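Local structure of genome polyprotein (Chicken sicinivirus JSY, 6QWT) at residues A[386-389]-A[395-398]; A[211-216]-A[464-469]; A[9-14]-A[114-119]; A[206-211]-A[299-304]; A[317-322]-A[342-347]. The protein copies viral RNA as 3Dpol, the RNA-dependent RNA polymerase released from the C-terminal end of the picornaviral polyprotein. One frame throughout, in Å; residues are numbered along the deposited sequence.

Interaction 1 (A[386-389]-A[395-398])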
# COMPACT_ATOMS: atom_id res chain seq x y z
N PHE A 386 -5.93 -6.48 17.31
CA PHE A 386 -7.37 -6.37 17.46
C PHE A 386 -7.68 -6.58 18.94
O PHE A 386 -7.49 -7.68 19.47
CB PHE A 386 -8.12 -7.40 16.61
CG PHE A 386 -7.88 -7.25 15.12
CD1 PHE A 386 -6.70 -7.70 14.54
CD2 PHE A 386 -8.85 -6.69 14.30
CE1 PHE A 386 -6.49 -7.57 13.18
CE2 PHE A 386 -8.64 -6.56 12.94
CZ PHE A 386 -7.45 -7.00 12.38
N VAL A 387 -8.15 -5.53 19.62
CA VAL A 387 -8.44 -5.58 21.04
C VAL A 387 -9.86 -5.10 21.30
O VAL A 387 -10.17 -3.93 21.06
CB VAL A 387 -7.44 -4.74 21.87
CG1 VAL A 387 -7.82 -4.78 23.34
CG2 VAL A 387 -6.02 -5.26 21.66
N PRO A 388 -10.76 -5.96 21.79
CA PRO A 388 -12.13 -5.50 22.10
C PRO A 388 -12.14 -4.43 23.19
O PRO A 388 -11.31 -4.43 24.09
CB PRO A 388 -12.83 -6.78 22.57
CG PRO A 388 -12.04 -7.90 21.96
CD PRO A 388 -10.61 -7.41 21.95
N ASP A 389 -13.11 -3.53 23.08
CA ASP A 389 -13.25 -2.47 24.08
C ASP A 389 -13.68 -3.07 25.41
O ASP A 389 -14.50 -3.98 25.47
CB ASP A 389 -14.27 -1.44 23.60
CG ASP A 389 -14.37 -0.24 24.52
OD1 ASP A 389 -15.36 -0.16 25.29
OD2 ASP A 389 -13.47 0.63 24.48
N TYR A 395 -17.10 -3.93 19.96
CA TYR A 395 -16.36 -2.96 19.17
C TYR A 395 -14.87 -3.11 19.45
O TYR A 395 -14.46 -3.29 20.60
CB TYR A 395 -16.85 -1.55 19.46
CG TYR A 395 -18.32 -1.41 19.16
CD1 TYR A 395 -19.27 -1.49 20.18
CD2 TYR A 395 -18.77 -1.25 17.86
CE1 TYR A 395 -20.62 -1.39 19.90
CE2 TYR A 395 -20.12 -1.14 17.57
CZ TYR A 395 -21.04 -1.21 18.60
OH TYR A 395 -22.38 -1.11 18.31
N ILE A 396 -14.06 -3.05 18.39
CA ILE A 396 -12.69 -3.52 18.42
C ILE A 396 -11.75 -2.36 18.16
O ILE A 396 -11.87 -1.66 17.15
CB ILE A 396 -12.47 -4.64 17.38
CG1 ILE A 396 -13.60 -5.66 17.45
CG2 ILE A 396 -11.12 -5.30 17.59
CD1 ILE A 396 -13.70 -6.39 18.78
N HIS A 397 -10.79 -2.16 19.08
CA HIS A 397 -9.77 -1.13 18.95
C HIS A 397 -8.66 -1.58 18.01
O HIS A 397 -8.20 -2.73 18.10
CB HIS A 397 -9.16 -0.79 20.31
CG HIS A 397 -10.08 -0.06 21.24
ND1 HIS A 397 -10.17 1.32 21.26
CD2 HIS A 397 -10.92 -0.51 22.19
CE1 HIS A 397 -11.04 1.68 22.18
NE2 HIS A 397 -11.51 0.59 22.76
N PRO A 398 -8.21 -0.72 17.10
CA PRO A 398 -6.94 -0.96 16.40
C PRO A 398 -5.78 -0.46 17.25
O PRO A 398 -5.59 0.75 17.41
CB PRO A 398 -7.10 -0.15 15.11
CG PRO A 398 -8.03 0.96 15.47
CD PRO A 398 -8.93 0.45 16.57
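The imidazole of His397 meets segment 386-389 at its edge, with Val387 O and Asp389 CA both in its plane, while Trp466 of helix 459-469 stacks on the ring. Phe386 stacks on Trp216 of helix 212-222 and receives Ile396 CG2 at its edge; the nearest approach there is Phe386 CB to Ile396 CG2, 3.8 Å. The rim of His397 also carries a short polar link: NE2 donates to Asp389 OD2 over 2.6 Å. This bond is nearly straight (170°), uses the anti lone pair of OD2, and holds a carboxylate turned 34° from the ring. Both strands form a two-stranded antiparallel hairpin of polymerase motif E, the primer grip between palm and thumb; the first begins at the arginine of its Phe-Leu-Lys-Arg signature. Val387 and His397 form a hydrogen-bonded pair, joined by Val387 N to His397 O at 3.2 Å and His397 N to Val387 O at 2.7 Å. Beyond them Asp389 N gives a further bond to Tyr395 O, 2.8 Å long. With CG anti to that same nitrogen (chi1 -174°), the Asp389 carboxylate reaches across to His397 and also serves the turn, where OD1 accepts from Arg391 N and Phe392 N. On the Phe386 face, Ile396 CD1 runs alongside the proline ring, 3.9 Å from Pro388 CG. His397 ND1 is bonded to His430 ND1; OD2 also accepts from Gln463 NE2, and the carboxylate would be expected to favour the His397 tautomer with N-H at NE2.

Interaction 2 (A[211-216]-A[464-469]); sequences DPDYHW and YRWLAT
Trp466 sets the pyrrole side of its indole against Asp213, with CD1 3.9 Å from Asp213 CB. That methylene lies at the indole edge, in its plane, whereas the carboxylate beyond it is turned 80° to the ring. The side chain extends from helix 459-469 with CG opposite its own backbone nitrogen (chi1 177°), which carries the indole over to the first turn of helix 212-222. There Trp466 NE1 donates to Asp213 O at 3.0 Å. The bond is bent, 133° at the hydrogen, with the oxygen tilted out of the indole plane. The next residue, Tyr214, presents its ring edge to Thr469, one turn past Trp466, with Tyr214 CD2 3.4 Å from Thr469 O and the oxygen in the ring plane. Thr469 OG1 is turned back on its own helix and donates to Trp466 O. Tyr214 is itself backed by His215, its CD1 standing 3.5 Å above the centre of the imidazole plane. His215 ND1 in turn accepts from Asp211 N over 2.9 Å, fastening the helix start. The contact thus ties the C-terminal thumb helix to a helix beside the motif E hairpin. Asp213 OD2 is bonded to His430 NE2, whose ring meets Trp466 edge-to-face, while the indole N-H is met by a main-chain oxygen; the cross-helix bond therefore joins two neutral groups and does not draw on the Asp213 carboxylate.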
# COMPACT_ATOMS: atom_id res chain seq x y z
N ASP A 211 -10.78 2.39 7.03
CA ASP A 211 -10.49 3.31 8.12
C ASP A 211 -10.32 2.46 9.38
O ASP A 211 -11.32 1.96 9.91
CB ASP A 211 -11.62 4.33 8.30
CG ASP A 211 -11.32 5.36 9.36
OD1 ASP A 211 -10.13 5.70 9.55
OD2 ASP A 211 -12.27 5.84 10.00
N PRO A 212 -9.09 2.24 9.85
CA PRO A 212 -8.88 1.30 10.97
C PRO A 212 -9.77 1.55 12.17
O PRO A 212 -10.23 0.59 12.80
CB PRO A 212 -7.40 1.49 11.30
CG PRO A 212 -6.78 1.93 10.01
CD PRO A 212 -7.82 2.78 9.33
N ASP A 213 -10.03 2.82 12.51
CA ASP A 213 -10.93 3.12 13.62
C ASP A 213 -12.30 2.49 13.42
O ASP A 213 -12.91 2.00 14.38
CB ASP A 213 -11.07 4.64 13.79
CG ASP A 213 -9.94 5.25 14.59
OD1 ASP A 213 -9.91 6.49 14.71
OD2 ASP A 213 -9.08 4.50 15.09
N TYR A 214 -12.80 2.50 12.19
CA TYR A 214 -14.14 1.99 11.91
C TYR A 214 -14.13 0.51 11.52
O TYR A 214 -14.93 -0.27 12.03
CB TYR A 214 -14.80 2.81 10.80
CG TYR A 214 -16.17 2.30 10.41
CD1 TYR A 214 -16.32 1.42 9.34
CD2 TYR A 214 -17.30 2.69 11.10
CE1 TYR A 214 -17.57 0.94 8.98
CE2 TYR A 214 -18.56 2.22 10.75
CZ TYR A 214 -18.68 1.34 9.69
OH TYR A 214 -19.92 0.87 9.33
N HIS A 215 -13.22 0.12 10.63
CA HIS A 215 -13.32 -1.19 10.00
C HIS A 215 -12.70 -2.31 10.83
O HIS A 215 -12.93 -3.48 10.50
CB HIS A 215 -12.68 -1.15 8.61
CG HIS A 215 -13.53 -0.45 7.60
ND1 HIS A 215 -13.25 0.82 7.14
CD2 HIS A 215 -14.67 -0.83 6.97
CE1 HIS A 215 -14.18 1.19 6.27
NE2 HIS A 215 -15.05 0.20 6.15
N TRP A 216 -11.96 -1.99 11.88
CA TRP A 216 -11.41 -3.05 12.72
C TRP A 216 -12.50 -3.90 13.36
O TRP A 216 -12.26 -5.07 13.67
CB TRP A 216 -10.48 -2.46 13.78
CG TRP A 216 -9.06 -2.91 13.65
CD1 TRP A 216 -8.29 -3.49 14.62
CD2 TRP A 216 -8.23 -2.82 12.48
NE1 TRP A 216 -7.04 -3.77 14.13
CE2 TRP A 216 -6.97 -3.37 12.82
CE3 TRP A 216 -8.42 -2.34 11.18
CZ2 TRP A 216 -5.92 -3.45 11.91
CZ3 TRP A 216 -7.37 -2.41 10.28
CH2 TRP A 216 -6.14 -2.96 10.65
N TYR A 464 -14.57 9.16 23.05
CA TYR A 464 -15.95 9.47 22.67
C TYR A 464 -16.12 9.44 21.16
O TYR A 464 -17.05 8.82 20.64
CB TYR A 464 -16.38 10.83 23.22
CG TYR A 464 -17.60 11.35 22.48
CD1 TYR A 464 -18.86 10.82 22.74
CD2 TYR A 464 -17.48 12.32 21.49
CE1 TYR A 464 -19.97 11.27 22.06
CE2 TYR A 464 -18.59 12.77 20.80
CZ TYR A 464 -19.83 12.24 21.09
OH TYR A 464 -20.94 12.69 20.41
N ARG A 465 -15.23 10.12 20.44
CA ARG A 465 -15.37 10.20 18.99
C ARG A 465 -15.18 8.84 18.33
O ARG A 465 -15.80 8.56 17.30
CB ARG A 465 -14.40 11.23 18.41
CG ARG A 465 -14.95 12.65 18.48
CD ARG A 465 -14.11 13.64 17.69
NE ARG A 465 -14.15 13.40 16.25
CZ ARG A 465 -15.18 13.71 15.47
NH1 ARG A 465 -15.12 13.46 14.17
NH2 ARG A 465 -16.28 14.27 15.98
N TRP A 466 -14.34 7.98 18.90
CA TRP A 466 -14.21 6.63 18.36
C TRP A 466 -15.50 5.84 18.54
O TRP A 466 -15.99 5.22 17.59
CB TRP A 466 -13.05 5.88 19.03
CG TRP A 466 -12.94 4.46 18.56
CD1 TRP A 466 -12.46 4.04 17.36
CD2 TRP A 466 -13.34 3.28 19.27
NE1 TRP A 466 -12.52 2.67 17.28
CE2 TRP A 466 -13.06 2.18 18.44
CE3 TRP A 466 -13.91 3.05 20.53
CZ2 TRP A 466 -13.33 0.86 18.82
CZ3 TRP A 466 -14.17 1.74 20.91
CH2 TRP A 466 -13.88 0.67 20.06
N LEU A 467 -16.06 5.86 19.75
CA LEU A 467 -17.32 5.16 20.00
C LEU A 467 -18.43 5.70 19.10
O LEU A 467 -19.28 4.93 18.64
CB LEU A 467 -17.72 5.30 21.47
CG LEU A 467 -16.94 4.46 22.48
CD1 LEU A 467 -17.26 4.92 23.90
CD2 LEU A 467 -17.24 2.98 22.31
N ALA A 468 -18.41 7.00 18.82
CA ALA A 468 -19.44 7.60 17.98
C ALA A 468 -19.36 7.08 16.55
O ALA A 468 -20.37 6.74 15.94
CB ALA A 468 -19.33 9.12 18.00
N THR A 469 -18.15 7.02 15.99
CA THR A 469 -18.03 6.61 14.59
C THR A 469 -18.26 5.11 14.43
O THR A 469 -18.82 4.66 13.42
CB THR A 469 -16.66 7.01 14.03
OG1 THR A 469 -15.63 6.26 14.67
CG2 THR A 469 -16.43 8.50 14.24

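Interaction 3 (A[9-14]-A[114-119]); sequences GGPPPH and WCLTLN. Unlike the reference sequence in segment 114-119: Leu118 (reference Arg).
Pro11 and Leu116 join two loops of the fingers in the right-hand polymerase fold of fingers, palm and thumb. Segment 9-14 follows strand 2-5, an edge strand of a mixed five-stranded sheet, and segment 114-119 belongs to the loop between strands 101-102 and 124-126. The contact lies on the protein surface and buries 144 Å² in all. Its apolar part rests on one methyl group: Leu116 CD2 sits against the flank of the pyrrolidine, 3.7 Å from Pro11 CB, 3.9 Å from Pro11 CG and 4.1 Å from Pro11 CD. The two side chains cross at about a right angle, so the methyl presses on the ring flank without running along it. The first torsion of Leu116, -145°, is some way off a staggered value.

No hydrogen bond spans the two segments. Three successive prolines lack N-H groups, and their backbone follows an extended, polyproline II-like course, so this stretch has carbonyls to offer but few donors. One of those carbonyls is used nearby, as Pro11 O is hydrogen-bonded to Tyr112 OH. Just ahead of the prolines, Gly10 takes backbone angles suited to glycine.

Polar bonds also shape the second loop from within. Thr117 N donates to Trp114 O at 3.0 Å, closing a tight bend that presents Leu116, and Trp114 NE1 is hydrogen-bonded to His181 ND1. On the far side of the leucine fork, the other methyl approaches the main chain more loosely, with Leu116 CD1 4.3 Å from Pro12 O.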
# COMPACT_ATOMS: atom_id res chain seq x y z
N GLY A 9 13.47 9.18 -21.95
CA GLY A 9 12.29 9.93 -22.33
C GLY A 9 12.45 11.43 -22.31
O GLY A 9 11.50 12.17 -22.59
N GLY A 10 13.66 11.90 -21.98
CA GLY A 10 13.93 13.32 -21.93
C GLY A 10 14.96 13.65 -20.87
O GLY A 10 15.81 12.82 -20.52
N PRO A 11 14.93 14.88 -20.36
CA PRO A 11 15.86 15.26 -19.29
C PRO A 11 15.60 14.43 -18.04
O PRO A 11 14.44 14.22 -17.65
CB PRO A 11 15.54 16.74 -19.05
CG PRO A 11 14.81 17.19 -20.29
CD PRO A 11 14.05 15.99 -20.75
N PRO A 12 16.65 13.93 -17.40
CA PRO A 12 16.46 13.07 -16.23
C PRO A 12 16.09 13.88 -15.00
O PRO A 12 16.51 15.04 -14.85
CB PRO A 12 17.83 12.40 -16.06
CG PRO A 12 18.80 13.39 -16.63
CD PRO A 12 18.07 14.08 -17.75
N PRO A 13 15.30 13.31 -14.10
CA PRO A 13 15.02 13.98 -12.82
C PRO A 13 16.13 13.72 -11.81
O PRO A 13 17.05 12.92 -12.04
CB PRO A 13 13.71 13.33 -12.37
CG PRO A 13 13.77 11.96 -12.95
CD PRO A 13 14.52 12.08 -14.26
N HIS A 14 16.04 14.41 -10.68
CA HIS A 14 17.04 14.31 -9.62
C HIS A 14 16.51 13.47 -8.47
O HIS A 14 15.37 13.64 -8.03
CB HIS A 14 17.43 15.70 -9.11
CG HIS A 14 18.32 15.66 -7.91
ND1 HIS A 14 19.58 15.09 -7.93
CD2 HIS A 14 18.14 16.12 -6.65
CE1 HIS A 14 20.13 15.20 -6.73
NE2 HIS A 14 19.27 15.82 -5.94
N TRP A 114 5.99 16.07 -16.39
CA TRP A 114 5.44 17.30 -15.82
C TRP A 114 6.25 17.76 -14.61
O TRP A 114 6.55 18.96 -14.48
CB TRP A 114 3.98 17.10 -15.42
CG TRP A 114 3.16 16.33 -16.41
CD1 TRP A 114 2.90 14.99 -16.40
CD2 TRP A 114 2.47 16.86 -17.55
NE1 TRP A 114 2.10 14.66 -17.46
CE2 TRP A 114 1.82 15.79 -18.19
CE3 TRP A 114 2.34 18.14 -18.10
CZ2 TRP A 114 1.05 15.95 -19.34
CZ3 TRP A 114 1.58 18.31 -19.24
CH2 TRP A 114 0.94 17.21 -19.85
N CYS A 115 6.64 16.83 -13.74
CA CYS A 115 7.30 17.15 -12.48
C CYS A 115 8.67 17.80 -12.68
O CYS A 115 9.40 18.04 -11.72
CB CYS A 115 7.46 15.89 -11.64
SG CYS A 115 8.63 14.73 -12.36
N LEU A 116 9.02 18.07 -13.94
CA LEU A 116 10.26 18.74 -14.27
C LEU A 116 10.15 20.25 -14.20
O LEU A 116 11.12 20.93 -13.82
CB LEU A 116 10.70 18.33 -15.68
CG LEU A 116 12.17 18.17 -16.01
CD1 LEU A 116 12.90 17.41 -14.92
CD2 LEU A 116 12.31 17.45 -17.34
N THR A 117 8.98 20.80 -14.55
CA THR A 117 8.79 22.25 -14.58
C THR A 117 7.45 22.68 -14.01
O THR A 117 7.11 23.87 -14.10
CB THR A 117 8.90 22.78 -16.02
OG1 THR A 117 7.88 22.19 -16.83
CG2 THR A 117 10.27 22.46 -16.63
N LEU A 118 6.67 21.77 -13.42
CA LEU A 118 5.27 22.03 -13.16
C LEU A 118 4.78 21.12 -12.05
O LEU A 118 5.21 19.97 -11.93
CB LEU A 118 4.43 21.81 -14.43
CG LEU A 118 3.35 22.81 -14.81
CD1 LEU A 118 3.76 24.23 -14.43
CD2 LEU A 118 3.04 22.72 -16.30
N ASN A 119 3.86 21.64 -11.24
CA ASN A 119 3.20 20.85 -10.21
C ASN A 119 1.81 20.45 -10.69
O ASN A 119 1.37 20.80 -11.79
CB ASN A 119 3.16 21.61 -8.88
CG ASN A 119 2.25 22.82 -8.92
OD1 ASN A 119 1.79 23.25 -9.98
ND2 ASN A 119 1.98 23.39 -7.74

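Interaction 4 (A[206-211]-A[299-304]); sequences SAVGCD and GTSILN
This is a buried apolar contact near the centre of the chain, where the loop leading into helix 212-222 packs on helix 298-316. That helix follows the Gly-Gly-Asn-Pro-Ser-Gly loop of polymerase motif B and is part of the palm. Val208 does most of the touching, wedging its branched side chain against two consecutive helix residues. Ile302 CD1 comes to 3.6 Å from Val208 CB and to 3.7 Å from Val208 CG1, the two side chains meeting at a slant. The other partner is Ser301: its OG lies 3.5 Å from Val208 CG1, and its backbone O lies 3.6 Å from Val208 CG2. Both valine methyls are therefore engaged, a placement that goes with CG1 opposite the backbone nitrogen (chi1 173°).

The polar groups here have their own partners. Ser301 OG is bonded to Val298 O one turn back along its helix, with OG set between its own backbone nitrogen and carbonyl carbon, so a satisfied hydroxyl meets the valine methyl. Ser301 O is bonded to Ser305 OG, and Ser206 OG has a weak bond to the same Ser305 hydroxyl.

A type II turn from Ala207 to Cys210 presents Val208, closed by Cys210 N to Ala207 O at 3.1 Å, with Gly209 taking the positive phi at its third position. Ala207 also makes backbone hydrogen bonds with Cys331 on strand 327-332, and Ile302 touches Phe194 and Met197 of helix 191-198. At the border of the contact, Ser206 OG stands 4.0 Å from the methyl Ile302 CD1.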
# COMPACT_ATOMS: atom_id res chain seq x y z
N SER A 206 -9.94 -7.59 0.06
CA SER A 206 -9.11 -6.40 0.06
C SER A 206 -9.52 -5.45 1.17
O SER A 206 -10.72 -5.18 1.36
CB SER A 206 -9.18 -5.68 -1.29
OG SER A 206 -8.53 -4.43 -1.23
N ALA A 207 -8.53 -4.92 1.88
CA ALA A 207 -8.74 -3.93 2.92
C ALA A 207 -8.42 -2.52 2.45
O ALA A 207 -8.45 -1.58 3.26
CB ALA A 207 -7.91 -4.27 4.16
N VAL A 208 -8.11 -2.34 1.16
CA VAL A 208 -7.76 -1.02 0.65
C VAL A 208 -8.96 -0.09 0.79
O VAL A 208 -10.10 -0.44 0.46
CB VAL A 208 -7.30 -1.13 -0.81
CG1 VAL A 208 -7.10 0.26 -1.41
CG2 VAL A 208 -6.02 -1.95 -0.89
N GLY A 209 -8.70 1.13 1.27
CA GLY A 209 -9.74 2.09 1.55
C GLY A 209 -10.33 2.00 2.94
O GLY A 209 -11.29 2.72 3.23
N CYS A 210 -9.79 1.15 3.80
CA CYS A 210 -10.34 0.99 5.13
C CYS A 210 -9.93 2.14 6.04
O CYS A 210 -8.90 2.78 5.85
CB CYS A 210 -9.88 -0.33 5.75
SG CYS A 210 -8.18 -0.29 6.34
N ASP A 211 -10.78 2.39 7.03
CA ASP A 211 -10.49 3.31 8.12
C ASP A 211 -10.32 2.46 9.38
O ASP A 211 -11.32 1.96 9.91
CB ASP A 211 -11.62 4.33 8.30
CG ASP A 211 -11.32 5.36 9.36
OD1 ASP A 211 -10.13 5.70 9.55
OD2 ASP A 211 -12.27 5.84 10.00
N GLY A 299 -4.62 2.75 -6.84
CA GLY A 299 -5.00 1.79 -7.85
C GLY A 299 -4.10 0.56 -7.87
O GLY A 299 -4.58 -0.56 -8.06
N THR A 300 -2.79 0.76 -7.67
CA THR A 300 -1.87 -0.37 -7.61
C THR A 300 -2.10 -1.21 -6.36
O THR A 300 -1.93 -2.43 -6.40
CB THR A 300 -0.42 0.13 -7.68
OG1 THR A 300 0.19 -0.36 -8.88
CG2 THR A 300 0.41 -0.32 -6.48
N SER A 301 -2.52 -0.58 -5.26
CA SER A 301 -2.84 -1.35 -4.06
C SER A 301 -4.08 -2.21 -4.27
O SER A 301 -4.19 -3.29 -3.67
CB SER A 301 -3.02 -0.41 -2.87
OG SER A 301 -4.07 0.52 -3.10
N ILE A 302 -5.02 -1.75 -5.10
CA ILE A 302 -6.21 -2.54 -5.39
C ILE A 302 -5.84 -3.77 -6.21
O ILE A 302 -6.25 -4.89 -5.90
CB ILE A 302 -7.27 -1.68 -6.11
CG1 ILE A 302 -8.01 -0.80 -5.11
CG2 ILE A 302 -8.26 -2.55 -6.87
CD1 ILE A 302 -8.79 -1.59 -4.09
N LEU A 303 -5.06 -3.57 -7.28
CA LEU A 303 -4.61 -4.70 -8.09
C LEU A 303 -3.63 -5.59 -7.35
O LEU A 303 -3.61 -6.80 -7.57
CB LEU A 303 -4.00 -4.18 -9.40
CG LEU A 303 -4.90 -3.24 -10.20
CD1 LEU A 303 -4.21 -2.77 -11.47
CD2 LEU A 303 -6.23 -3.91 -10.53
N ASN A 304 -2.81 -5.01 -6.46
CA ASN A 304 -1.92 -5.82 -5.64
C ASN A 304 -2.71 -6.73 -4.71
O ASN A 304 -2.33 -7.89 -4.49
CB ASN A 304 -0.98 -4.93 -4.83
CG ASN A 304 0.35 -4.72 -5.51
OD1 ASN A 304 0.42 -4.59 -6.74
ND2 ASN A 304 1.42 -4.67 -4.72

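Interaction 5 (A[317-322]-A[342-347])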
# COMPACT_ATOMS: atom_id res chain seq x y z
N LEU A 317 -4.88 -24.15 -2.85
CA LEU A 317 -5.50 -25.13 -3.73
C LEU A 317 -4.68 -26.40 -3.88
O LEU A 317 -5.23 -27.44 -4.27
CB LEU A 317 -5.75 -24.51 -5.11
CG LEU A 317 -7.03 -23.68 -5.23
CD1 LEU A 317 -7.04 -22.91 -6.54
CD2 LEU A 317 -8.26 -24.58 -5.11
N THR A 318 -3.38 -26.35 -3.58
CA THR A 318 -2.55 -27.55 -3.62
C THR A 318 -2.60 -28.36 -2.33
O THR A 318 -2.04 -29.45 -2.28
CB THR A 318 -1.09 -27.18 -3.92
OG1 THR A 318 -0.50 -26.56 -2.78
CG2 THR A 318 -1.02 -26.23 -5.11
N HIS A 319 -3.27 -27.85 -1.29
CA HIS A 319 -3.38 -28.61 -0.04
C HIS A 319 -4.48 -29.65 -0.16
O HIS A 319 -5.59 -29.33 -0.61
CB HIS A 319 -3.66 -27.67 1.13
CG HIS A 319 -3.44 -28.31 2.47
ND1 HIS A 319 -4.32 -29.23 3.01
CD2 HIS A 319 -2.45 -28.16 3.37
CE1 HIS A 319 -3.87 -29.62 4.18
NE2 HIS A 319 -2.74 -28.99 4.43
N PRO A 320 -4.23 -30.90 0.24
CA PRO A 320 -5.25 -31.95 0.06
C PRO A 320 -6.54 -31.70 0.82
O PRO A 320 -7.61 -32.13 0.37
CB PRO A 320 -4.53 -33.22 0.55
CG PRO A 320 -3.43 -32.72 1.45
CD PRO A 320 -2.99 -31.42 0.84
N ASP A 321 -6.48 -31.01 1.96
CA ASP A 321 -7.65 -30.80 2.80
C ASP A 321 -8.26 -29.41 2.65
O ASP A 321 -9.11 -29.04 3.46
CB ASP A 321 -7.30 -31.06 4.26
CG ASP A 321 -6.75 -32.46 4.48
OD1 ASP A 321 -5.62 -32.58 4.99
OD2 ASP A 321 -7.45 -33.43 4.13
N PHE A 322 -7.85 -28.65 1.64
CA PHE A 322 -8.38 -27.30 1.47
C PHE A 322 -9.86 -27.37 1.11
O PHE A 322 -10.24 -28.02 0.13
CB PHE A 322 -7.61 -26.55 0.39
CG PHE A 322 -8.19 -25.19 0.07
CD1 PHE A 322 -8.39 -24.26 1.07
CD2 PHE A 322 -8.54 -24.86 -1.23
CE1 PHE A 322 -8.93 -23.02 0.78
CE2 PHE A 322 -9.08 -23.62 -1.52
CZ PHE A 322 -9.27 -22.70 -0.51
N PRO A 342 -10.34 -26.75 7.21
CA PRO A 342 -9.35 -26.80 8.29
C PRO A 342 -8.21 -25.80 8.12
O PRO A 342 -7.98 -25.30 7.02
CB PRO A 342 -8.83 -28.24 8.21
CG PRO A 342 -9.05 -28.63 6.79
CD PRO A 342 -10.33 -27.97 6.39
N SER A 343 -7.50 -25.52 9.21
CA SER A 343 -6.47 -24.49 9.20
C SER A 343 -5.26 -24.95 8.40
O SER A 343 -4.73 -26.04 8.63
CB SER A 343 -6.07 -24.14 10.63
OG SER A 343 -5.03 -23.17 10.64
N ILE A 344 -4.81 -24.11 7.47
CA ILE A 344 -3.60 -24.35 6.69
C ILE A 344 -2.49 -23.50 7.28
O ILE A 344 -2.61 -22.27 7.35
CB ILE A 344 -3.82 -24.04 5.20
CG1 ILE A 344 -4.87 -24.98 4.61
CG2 ILE A 344 -2.50 -24.16 4.44
CD1 ILE A 344 -5.10 -24.80 3.13
N HIS A 345 -1.42 -24.15 7.72
CA HIS A 345 -0.34 -23.43 8.38
C HIS A 345 0.46 -22.63 7.35
O HIS A 345 0.66 -23.09 6.22
CB HIS A 345 0.58 -24.41 9.12
CG HIS A 345 1.45 -23.77 10.15
ND1 HIS A 345 2.69 -23.24 9.86
CD2 HIS A 345 1.27 -23.59 11.48
CE1 HIS A 345 3.23 -22.75 10.96
NE2 HIS A 345 2.39 -22.96 11.96
N PRO A 346 0.92 -21.43 7.70
CA PRO A 346 1.73 -20.64 6.74
C PRO A 346 3.02 -21.32 6.35
O PRO A 346 3.64 -20.90 5.35
CB PRO A 346 1.98 -19.32 7.49
CG PRO A 346 1.70 -19.62 8.92
CD PRO A 346 0.64 -20.67 8.93
N SER A 347 3.47 -22.33 7.09
CA SER A 347 4.59 -23.15 6.63
C SER A 347 4.30 -23.77 5.27
O SER A 347 5.16 -23.78 4.38
CB SER A 347 4.90 -24.24 7.65
OG SER A 347 5.83 -23.79 8.61
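Apolar contacts dominate, and Ile344 carries them: its CD1 methyl fits between His319 and Phe322, 3.8 Å from His319 CB and 3.9 Å from Phe322 CD1. Ile344 and His319 lie alongside, pointing opposite ways, so that Ile344 CG1 stands 4.1 Å above the plane of the His319 ring, toward its rim. The opposite face of that imidazole is covered by Pro320 CD, 3.2 Å above the plane, which holds the ring between two aliphatic groups. A second aliphatic pair is Asp321 CB and Pro342 CG, 3.9 Å apart; Pro342 follows a cis peptide bond. Separately, Pro342 CD lies against the main-chain oxygen Asp321 O, at 3.3 Å.

Hydrogen bonds act within each segment and not between them. Asp321 N donates to His319 ND1 over 3.0 Å, close to the ring plane, and this fixes the rotation of the imidazole that Ile344 meets. It reinforces a type I turn from His319 to Phe322. In the partner segment His345 is the N-cap of helix 346-356: its ND1 accepts from Ser347 N at 3.0 Å with an angle of 163°.

The contact lies on the outer side of the palm, within the catalytic region but at the surface. Segment 317-322 leads from helix 298-316 toward strand 327-332, and segment 342-347 leads from strand 335-340 into helix 346-356; Met316 lies against both Phe322 and Ile344, while Phe348 meets His319 edge-to-face.

How the interactions relate
Burial alone does not set the chemistry of the five contacts. Interaction 4 is the deepest, near the chain centre; it has no hydrogen bond across its segments and is mainly methyl packing. Interactions 3 and 5 are surface contacts on opposite sides of that centre, about 49 Å apart between centres, and likewise have no hydrogen bond across their segments. Interactions 1 and 2, partly buried, carry the cross-segment hydrogen bonds and touch directly: rings of helices 212-222 and 459-469 pack on the hairpin of interaction 1. Interactions 2 and 4 share Asp211, so the loop packed on helix 298-316 runs straight into the helix met by the C-terminal one. That same helix 298-316 leads into the loop of interaction 5.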